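PDB 5D66: uncharacterized protein from Acinetobacter baumannii, which is of unknown function but folds as an ankyrin repeat domain, a scaffold that in relatives commonly mediates protein-protein recognition. Local coordinates for residues D172-P176 against L177-R181; E187-K190 against L191-A195. All coordinates share one frame; numbering follows the deposited sequence.

How the interactions relate
Both contacts belong to the last two helices of the ankyrin stack, close to the C-terminus of the chain. Interaction 1 starts helix 176-183, and interaction 2 runs along helix 186-194, which follows it directly; their centres lie about 12 Å apart. A salt bridge ties one to the other, Arg181 NE to Glu189 OE2 at 2.8 Å. Beside it the methylene CG of Glu189 rests on Leu177 CD1 at 3.8 Å, and Leu192 CD1 reaches Pro176 O at 3.6 Å. Pro176 and Leu177 at the start of the first helix, and Arg181 further along it, all lie against helix 186-194, so two successive helices are joined as in the helix-turn-helix packing of ankyrin domains.

Interaction 1 of 2, residues D172-P176 against L177-R181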
ATOM      1  N   ASP A 172      -0.374  -1.729  23.941  1.00 15.16           N
ATOM      2  CA  ASP A 172       0.102  -2.030  25.279  1.00 16.94           C
ATOM      3  C   ASP A 172       0.805  -0.833  25.916  1.00 14.15           C
ATOM      4  O   ASP A 172       1.450  -0.960  26.972  1.00 17.70           O
ATOM      5  CB  ASP A 172       1.067  -3.228  25.198  1.00 19.13           C
ATOM      6  CG  ASP A 172       0.499  -4.384  24.373  1.00 21.01           C
ATOM      7  OD1 ASP A 172      -0.723  -4.709  24.561  1.00 21.24           O
ATOM      8  OD2 ASP A 172       1.251  -4.938  23.531  1.00 19.78           O
ATOM      9  N   GLY A 173       0.678   0.338  25.278  1.00 11.47           N
ATOM     10  CA  GLY A 173       1.216   1.565  25.825  1.00 11.34           C
ATOM     11  C   GLY A 173       2.703   1.805  25.554  1.00 11.33           C
ATOM     12  O   GLY A 173       3.272   2.771  26.092  1.00 13.98           O
ATOM     13  N   ILE A 174       3.338   0.954  24.753  1.00  8.94           N
ATOM     14  CA  ILE A 174       4.762   1.103  24.470  0.60  8.70           C
ATOM     15  C   ILE A 174       4.948   2.079  23.319  1.00  7.97           C
ATOM     16  O   ILE A 174       4.377   1.901  22.224  1.00  7.89           O
ATOM     17  CB  ILE A 174       5.421  -0.209  24.263  0.60  9.39           C
ATOM     18  CG1 ILE A 174       5.196  -1.093  25.470  0.60 11.20           C
ATOM     19  CG2 ILE A 174       6.906   0.001  23.986  0.60  9.62           C
ATOM     20  CD1 ILE A 174       5.760  -2.440  25.286  0.60 13.09           C
ATOM     21  N   THR A 175       5.722   3.118  23.570  1.00  7.98           N
ATOM     22  CA  THR A 175       5.873   4.197  22.626  1.00  7.53           C
ATOM     23  C   THR A 175       6.896   3.860  21.530  1.00  6.64           C
ATOM     24  O   THR A 175       7.785   2.988  21.721  1.00  6.84           O
ATOM     25  CB  THR A 175       6.331   5.440  23.378  1.00  9.37           C
ATOM     26  OG1 THR A 175       7.623   5.204  23.897  1.00  9.65           O
ATOM     27  CG2 THR A 175       5.310   5.901  24.446  1.00 11.93           C
ATOM     28  N   PRO A 176       6.860   4.593  20.414  1.00  6.64           N
ATOM     29  CA  PRO A 176       7.952   4.457  19.439  1.00  6.45           C
ATOM     30  C   PRO A 176       9.343   4.604  20.073  1.00  5.85           C
ATOM     31  O   PRO A 176      10.227   3.821  19.739  1.00  6.71           O
ATOM     32  CB  PRO A 176       7.596   5.596  18.467  1.00  7.15           C
ATOM     33  CG  PRO A 176       6.102   5.645  18.499  1.00  7.61           C
ATOM     34  CD  PRO A 176       5.778   5.469  19.931  1.00  7.31           C
ATOM     35  N   LEU A 177       9.524   5.592  20.954  1.00  6.15           N
ATOM     36  CA  LEU A 177      10.818   5.800  21.593  1.00  7.06           C
ATOM     37  C   LEU A 177      11.245   4.577  22.385  1.00  7.01           C
ATOM     38  O   LEU A 177      12.405   4.142  22.291  1.00  7.14           O
ATOM     39  CB  LEU A 177      10.737   7.023  22.466  1.00  7.73           C
ATOM     40  CG  LEU A 177      12.036   7.401  23.195  1.00  8.26           C
ATOM     41  CD1 LEU A 177      13.138   7.671  22.227  1.00  9.93           C
ATOM     42  CD2 LEU A 177      11.784   8.589  24.099  1.00  9.11           C
ATOM     43  N   GLN A 178      10.352   4.028  23.190  0.80  6.69           N
ATOM     44  CA  GLN A 178      10.700   2.843  23.950  0.80  6.94           C
ATOM     45  C   GLN A 178      11.021   1.656  23.057  0.80  6.68           C
ATOM     46  O   GLN A 178      11.971   0.928  23.306  0.80  7.41           O
ATOM     47  CB  GLN A 178       9.623   2.529  24.976  0.80  7.98           C
ATOM     48  CG  GLN A 178      10.065   1.428  25.952  0.80 10.67           C
ATOM     49  CD  GLN A 178      11.392   1.769  26.709  0.80 14.50           C
ATOM     50  OE1 GLN A 178      11.476   2.787  27.406  0.80 19.58           O
ATOM     51  NE2 GLN A 178      12.453   0.975  26.463  0.80 17.25           N
ATOM     52  N   HIS A 179      10.228   1.468  22.007  1.00  6.65           N
ATOM     53  CA  HIS A 179      10.518   0.426  21.050  1.00  6.57           C
ATOM     54  C   HIS A 179      11.902   0.549  20.447  1.00  6.42           C
ATOM     55  O   HIS A 179      12.620  -0.454  20.272  1.00  7.37           O
ATOM     56  CB  HIS A 179       9.450   0.333  19.970  1.00  6.40           C
ATOM     57  CG  HIS A 179       8.215  -0.394  20.390  1.00  6.95           C
ATOM     58  ND1 HIS A 179       8.241  -1.717  20.764  1.00  8.88           N
ATOM     59  CD2 HIS A 179       6.934  -0.012  20.446  1.00  7.97           C
ATOM     60  CE1 HIS A 179       7.027  -2.143  21.006  1.00  9.41           C
ATOM     61  NE2 HIS A 179       6.222  -1.118  20.854  1.00  8.22           N
ATOM     62  N   ALA A 180      12.287   1.755  20.077  1.00  6.40           N
ATOM     63  CA  ALA A 180      13.616   1.990  19.514  1.00  6.61           C
ATOM     64  C   ALA A 180      14.707   1.708  20.552  1.00  6.97           C
ATOM     65  O   ALA A 180      15.751   1.090  20.247  1.00  7.50           O
ATOM     66  CB  ALA A 180      13.701   3.395  19.007  1.00  7.29           C
ATOM     67  N   ARG A 181      14.495   2.179  21.769  1.00  7.14           N
ATOM     68  CA  ARG A 181      15.492   2.014  22.837  1.00  8.14           C
ATOM     69  C   ARG A 181      15.686   0.536  23.161  1.00  7.38           C
ATOM     70  O   ARG A 181      16.803   0.073  23.364  1.00  7.95           O
ATOM     71  CB  ARG A 181      15.053   2.820  24.044  1.00  8.79           C
ATOM     72  CG  ARG A 181      15.358   4.281  23.962  1.00 10.69           C
ATOM     73  CD  ARG A 181      14.789   5.095  25.048  1.00 13.77           C
ATOM     74  NE  ARG A 181      15.282   6.465  24.975  1.00 14.88           N
ATOM     75  CZ  ARG A 181      14.812   7.456  25.730  1.00 15.51           C
ATOM     76  NH1 ARG A 181      13.795   7.255  26.582  1.00 17.98           N
ATOM     77  NH2 ARG A 181      15.356   8.651  25.648  1.00 18.80           N
TER
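Leu177 opens the second segment one residue after Pro176, and its CB lies 3.9 Å from Thr175 OG1. Gln178 gives its backbone N-H to that same hydroxyl, OG1, at 3.1 Å with a nearly straight angle of 167°, which makes Thr175 the N-cap of helix 176-183. With chi1 at 66° the hydroxyl is swung toward the backbone amide of Gln178. Gln178 NE2 is hydrogen-bonded to Thr182 OG1. At His179 the backbone N bonds to Thr175 O at 2.9 Å, while the imidazole meets Ile174: methyl CG2 stands over the centre of one ring face, 3.5 Å from the centroid and 14° off the normal, a CH-pi contact. Asp170 holds the ring through NE2 and also receives the backbone N-H of Ile174, so one carboxylate positions both partners. Ala180 N closes the turn on Pro176 O at 2.9 Å. Thr175-Pro176-Leu177 matches the start of the TPLH signature of ankyrin repeats, but Gln178 takes the histidine position and His179 follows it. Chemically, the hydroxyl satisfies an amide that has no preceding helical turn to bond to, and the imidazole combines polar bonding at NE2 with an apolar face.

Interaction 2 of 2, residues E187-K190 against L191-A195; sequences EIEK and LLLVA
Ile188 and Leu192 run alongside each other in the same direction, one turn apart on helix 186-194, with Ile188 CG2 against Leu192 CD1 at 3.8 Å. The branch CG2 of Ile188 leans along the helix toward Leu192. Glu189 and Leu193 repeat this parallel arrangement on another strip of the helix: the methylene CG of Glu189 approaches Leu193 CD1 at 3.9 Å. Glu189 extends beyond that carbon (chi2 -176°), carrying its carboxylate outward to Arg181, where OE2 forms a salt bridge with Arg181 NE. Its aliphatic part therefore packs on Leu193 while its carboxylate pairs with helix 176-183.

The three leucines share one posture. In each, CG is anti to the carbonyl carbon, near -70° in chi1, which brings it back over the carbonyl oxygen four residues earlier; Leu191 CG lies 3.4 Å from Glu187 O. The same three oxygens accept from Leu191, Leu192 and Leu193 N, with Leu192 N reaching Ile188 O at 2.9 Å; one residue on, Val194 N donates to Lys190 O at 3.1 Å near the C-terminal end.

Neighbouring helices share these side chains. Leu191 and Leu192 both touch Leu160 of helix 150-162, and Leu192 joins Ile188 in packing on Ile143 of helix 138-144. Leu193 turns to Leu177 and Arg181 of helix 176-183, whose Ala180 meets Ile188, so helix 186-194 packs on helix 176-183 and on helices 138-144 and 150-162.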
ATOM      1  N   GLU A 187      20.040   5.506  15.775  1.00  6.68           N
ATOM      2  CA  GLU A 187      19.664   6.506  14.769  1.00  7.56           C
ATOM      3  C   GLU A 187      18.162   6.830  14.860  1.00  6.96           C
ATOM      4  O   GLU A 187      17.785   8.017  14.913  1.00  6.86           O
ATOM      5  CB  GLU A 187      20.058   6.059  13.346  1.00  7.50           C
ATOM      6  CG  GLU A 187      21.495   5.718  13.176  1.00  8.27           C
ATOM      7  CD  GLU A 187      21.941   4.314  13.573  1.00  9.20           C
ATOM      8  OE1 GLU A 187      21.151   3.536  14.187  1.00  8.59           O
ATOM      9  OE2 GLU A 187      23.127   4.013  13.437  1.00 12.03           O
ATOM     10  N   ILE A 188      17.328   5.779  14.889  1.00  6.24           N
ATOM     11  CA  ILE A 188      15.908   5.984  15.018  1.00  6.17           C
ATOM     12  C   ILE A 188      15.558   6.705  16.349  1.00  6.05           C
ATOM     13  O   ILE A 188      14.718   7.594  16.371  1.00  6.41           O
ATOM     14  CB  ILE A 188      15.165   4.651  14.879  1.00  6.20           C
ATOM     15  CG1 ILE A 188      15.227   4.227  13.408  1.00  7.14           C
ATOM     16  CG2 ILE A 188      13.736   4.784  15.434  1.00  6.46           C
ATOM     17  CD1 ILE A 188      14.738   2.811  13.127  1.00  7.67           C
ATOM     18  N   GLU A 189      16.230   6.328  17.471  1.00  6.77           N
ATOM     19  CA  GLU A 189      16.042   7.044  18.731  1.00  7.22           C
ATOM     20  C   GLU A 189      16.290   8.547  18.584  1.00  6.59           C
ATOM     21  O   GLU A 189      15.507   9.365  19.071  1.00  6.83           O
ATOM     22  CB  GLU A 189      16.873   6.418  19.840  1.00  8.18           C
ATOM     23  CG  GLU A 189      16.758   7.167  21.136  1.00 10.46           C
ATOM     24  CD  GLU A 189      17.643   6.640  22.237  1.00 14.26           C
ATOM     25  OE1 GLU A 189      18.561   5.849  21.920  1.00 20.49           O
ATOM     26  OE2 GLU A 189      17.476   7.063  23.393  1.00 18.63           O
ATOM     27  N   LYS A 190      17.401   8.880  17.953  0.70  6.54           N
ATOM     28  CA  LYS A 190      17.736  10.298  17.798  0.70  7.27           C
ATOM     29  C   LYS A 190      16.727  11.030  16.939  0.70  7.04           C
ATOM     30  O   LYS A 190      16.316  12.139  17.290  0.70  7.47           O
ATOM     31  CB  LYS A 190      19.126  10.485  17.278  0.70  8.99           C
ATOM     32  CG  LYS A 190      20.203  10.146  18.324  0.70 11.32           C
ATOM     33  CD  LYS A 190      21.615  10.323  17.851  0.70 13.85           C
ATOM     34  CE  LYS A 190      22.063  11.675  18.053  0.70 17.59           C
ATOM     35  NZ  LYS A 190      22.451  11.954  19.497  0.70 14.41           N
ATOM     36  N   LEU A 191      16.283  10.415  15.838  1.00  6.79           N
ATOM     37  CA  LEU A 191      15.239  11.000  15.020  1.00  6.61           C
ATOM     38  C   LEU A 191      13.950  11.232  15.762  1.00  6.64           C
ATOM     39  O   LEU A 191      13.330  12.290  15.636  1.00  6.78           O
ATOM     40  CB  LEU A 191      14.951  10.074  13.816  1.00  6.57           C
ATOM     41  CG  LEU A 191      16.056   9.984  12.788  1.00  7.35           C
ATOM     42  CD1 LEU A 191      15.864   8.793  11.847  1.00  9.18           C
ATOM     43  CD2 LEU A 191      16.157  11.268  11.960  1.00  9.07           C
ATOM     44  N   LEU A 192      13.542  10.260  16.588  1.00  6.16           N
ATOM     45  CA  LEU A 192      12.340  10.364  17.403  1.00  6.35           C
ATOM     46  C   LEU A 192      12.447  11.505  18.420  1.00  6.42           C
ATOM     47  O   LEU A 192      11.518  12.295  18.624  1.00  7.41           O
ATOM     48  CB  LEU A 192      12.068   9.062  18.104  1.00  6.32           C
ATOM     49  CG  LEU A 192      11.488   7.971  17.206  1.00  6.29           C
ATOM     50  CD1 LEU A 192      11.542   6.629  17.889  1.00  6.39           C
ATOM     51  CD2 LEU A 192      10.074   8.260  16.826  1.00  7.00           C
ATOM     52  N   LEU A 193      13.576  11.566  19.133  1.00  7.11           N
ATOM     53  CA  LEU A 193      13.769  12.595  20.177  1.00  7.77           C
ATOM     54  C   LEU A 193      13.685  14.005  19.589  1.00  8.01           C
ATOM     55  O   LEU A 193      13.022  14.849  20.163  1.00  9.32           O
ATOM     56  CB  LEU A 193      15.086  12.398  20.903  1.00  8.09           C
ATOM     57  CG  LEU A 193      15.091  11.198  21.867  1.00  8.63           C
ATOM     58  CD1 LEU A 193      16.532  10.885  22.230  1.00  9.72           C
ATOM     59  CD2 LEU A 193      14.209  11.387  23.071  1.00  9.64           C
ATOM     60  N   VAL A 194      14.291  14.248  18.437  1.00  7.79           N
ATOM     61  CA  VAL A 194      14.218  15.593  17.901  0.60  9.48           C
ATOM     62  C   VAL A 194      12.777  15.923  17.407  1.00 10.03           C
ATOM     63  O   VAL A 194      12.416  17.075  17.380  1.00 13.47           O
ATOM     64  CB  VAL A 194      15.375  15.891  16.864  0.60 10.22           C
ATOM     65  CG1 VAL A 194      16.791  15.574  17.438  0.60 10.85           C
ATOM     66  CG2 VAL A 194      15.183  15.095  15.610  0.60  8.78           C
ATOM     67  N   ALA A 195      11.967  14.912  17.092  1.00  8.60           N
ATOM     68  CA  ALA A 195      10.571  15.088  16.741  1.00  9.73           C
ATOM     69  C   ALA A 195       9.652  15.265  17.954  1.00  8.93           C
ATOM     70  O   ALA A 195       8.433  15.398  17.768  1.00 10.54           O
ATOM     71  CB  ALA A 195      10.123  13.864  15.926  1.00 10.58           C
TER